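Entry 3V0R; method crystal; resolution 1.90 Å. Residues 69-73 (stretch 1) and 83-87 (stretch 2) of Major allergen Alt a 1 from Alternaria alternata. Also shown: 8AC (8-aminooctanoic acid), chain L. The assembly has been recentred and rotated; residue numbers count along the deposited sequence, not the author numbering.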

# COMPACT_ATOMS: atom_id res chain seq x y z
N SER A 69 9.28 4.15 3.26
CA SER A 69 10.45 4.67 2.51
C SER A 69 11.68 5.20 3.29
O SER A 69 11.60 5.93 4.27
CB SER A 69 10.07 5.72 1.45
OG SER A 69 11.04 5.67 0.39
N PHE A 70 12.83 4.87 2.75
CA PHE A 70 14.05 5.42 3.27
C PHE A 70 14.26 6.87 2.78
O PHE A 70 15.25 7.49 3.12
CB PHE A 70 15.19 4.48 2.82
CG PHE A 70 15.44 4.50 1.34
CD1 PHE A 70 14.56 3.92 0.47
CD2 PHE A 70 16.55 5.15 0.83
CE1 PHE A 70 14.76 4.01 -0.91
CE2 PHE A 70 16.78 5.21 -0.54
CZ PHE A 70 15.89 4.63 -1.41
N MET A 71 13.36 7.39 1.95
CA MET A 71 13.53 8.73 1.36
C MET A 71 12.40 9.66 1.86
O MET A 71 11.25 9.25 1.93
CB MET A 71 13.35 8.67 -0.14
CG MET A 71 14.42 7.92 -0.90
SD MET A 71 16.04 8.69 -0.70
CE MET A 71 15.59 10.32 -1.31
N ASP A 72 12.77 10.91 2.12
CA ASP A 72 11.82 12.01 2.36
C ASP A 72 11.93 12.98 1.25
O ASP A 72 12.97 13.09 0.63
CB ASP A 72 12.09 12.73 3.67
CG ASP A 72 11.77 11.84 4.91
OD1 ASP A 72 10.99 10.89 4.82
OD2 ASP A 72 12.31 12.14 5.99
N PHE A 73 10.83 13.69 1.00
CA PHE A 73 10.83 14.79 0.04
C PHE A 73 10.06 16.00 0.55
O PHE A 73 9.24 15.90 1.44
CB PHE A 73 10.29 14.34 -1.31
CG PHE A 73 8.77 14.29 -1.38
CD1 PHE A 73 8.09 13.25 -0.88
CD2 PHE A 73 8.05 15.32 -2.01
CE1 PHE A 73 6.70 13.14 -1.00
CE2 PHE A 73 6.66 15.24 -2.12
CZ PHE A 73 5.97 14.15 -1.61
N LEU A 83 12.93 18.77 -3.35
CA LEU A 83 14.06 18.48 -2.49
C LEU A 83 13.89 17.07 -1.93
O LEU A 83 12.83 16.69 -1.50
CB LEU A 83 14.04 19.48 -1.32
CG LEU A 83 14.99 19.26 -0.17
CD1 LEU A 83 16.42 19.32 -0.62
CD2 LEU A 83 14.79 20.28 0.99
N LEU A 84 14.93 16.26 -2.07
CA LEU A 84 14.98 14.90 -1.51
C LEU A 84 16.00 14.83 -0.40
O LEU A 84 17.00 15.53 -0.46
CB LEU A 84 15.37 13.90 -2.60
CG LEU A 84 14.46 13.75 -3.81
CD1 LEU A 84 15.12 12.89 -4.90
CD2 LEU A 84 13.14 13.09 -3.34
N LYS A 85 15.79 13.96 0.58
CA LYS A 85 16.72 13.73 1.61
C LYS A 85 16.82 12.25 1.93
O LYS A 85 15.80 11.57 2.03
CB LYS A 85 16.27 14.47 2.84
CG LYS A 85 17.13 14.22 4.04
CD LYS A 85 16.67 14.99 5.27
CE LYS A 85 15.38 14.45 5.84
NZ LYS A 85 15.02 15.10 7.15
N GLN A 86 18.04 11.77 2.08
CA GLN A 86 18.32 10.37 2.41
C GLN A 86 19.35 10.36 3.58
O GLN A 86 20.51 10.76 3.41
CB GLN A 86 18.97 9.70 1.16
CG GLN A 86 19.15 8.16 1.28
CD GLN A 86 20.00 7.53 0.22
OE1 GLN A 86 20.57 8.20 -0.66
NE2 GLN A 86 20.16 6.22 0.32
N LYS A 87 18.93 9.89 4.73
CA LYS A 87 19.84 9.76 5.83
C LYS A 87 20.45 8.34 5.86
O LYS A 87 19.80 7.36 6.33
CB LYS A 87 19.11 10.04 7.13
CG LYS A 87 20.02 9.98 8.34
CD LYS A 87 19.35 10.50 9.61
CE LYS A 87 20.33 10.55 10.76
NZ LYS A 87 19.70 11.17 11.96
NAA 8AC L . 30.76 2.06 -4.81
OAB 8AC L . 22.35 7.32 -2.42
OAC 8AC L . 21.43 5.40 -2.30
CAD 8AC L . 29.35 2.10 -4.41
CAE 8AC L . 28.69 3.28 -5.09
CAF 8AC L . 27.19 3.07 -5.26
CAG 8AC L . 26.48 3.90 -4.18
CAH 8AC L . 25.18 4.42 -4.66
CAI 8AC L . 24.37 4.96 -3.44
CAJ 8AC L . 23.20 5.79 -3.92
CAK 8AC L . 22.25 6.17 -2.77
O HOH W 1 15.84 9.81 4.66
O HOH W 2 17.47 6.79 4.32

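How does the contact begin, where S69 and F70 lead in from a loop? S69 does not reach the other stretch; its OG instead accepts a hydrogen bond from M71 N at 3.3 Å, tying the turn to itself. F70 is the first residue to touch. Its CA-to-CB bond points sideways, yet with chi1 in the p well the ring comes nearer, and Q86 NE2 lies at the ring edge, 3.6 Å from F70 CE2. The backbone is too far away here for direct pairing, and water fills the gap: water 1 lies 2.8 Å from F70 O and 3.2 Å from K85 O while accepting from K87 N at 3.1 Å, and water 2 lies 2.6 Å from F70 O and 3.1 Å from K87 O.

What does M71 contribute, without a backbone hydrogen bond to the other stretch? Its side chain is folded, with all three chi angles in the m well, which brings SD to 3.6 Å from Q86 CB and CE to 3.8 Å from L84 CB. A long, flexible, unbranched thioether suits this buried position, since it can follow the surface offered by three successive residues of the strand, with M71 CE also 3.6 Å from K85 O. Q86, extended with chi1 and chi2 both t, carries its amide past the sulfur to the bound 8-aminooctanoic acid: Q86 NE2 donates to 8AC OAC at 3.0 Å, and Q86 OE1 lies 2.7 Å from 8AC OAB.

Where do the backbones lock together? At D72, which pairs with K85 in an antiparallel bridge: D72 N donates to K85 O at 3.1 Å, nearly straight at 175°, and K85 N returns a bond to D72 O at 3.0 Å. D72 O also receives a CA-H contact from L84 CA at 3.4 Å. The side chains of D72 and K85 share one face of the sheet and remain partly exposed, as suits charged groups. Their opposite charges lie near each other, but D72 OD2 to K85 NZ is 4.2 Å, beyond a salt bridge.

How does F73 close the contact? It forms the next antiparallel pair, with L84, in a non-hydrogen-bonded position where the CA atoms of F73 and L84 approach to 4.4 Å. F73 CA makes a CA-H contact with L83 O at 3.2 Å. On the face that F73 and L84 share, F73 CB packs against L84 CD2 at 3.7 Å, while the end of the phenyl side chain leads away. Both residues are buried, a fitting place for apolar side chains.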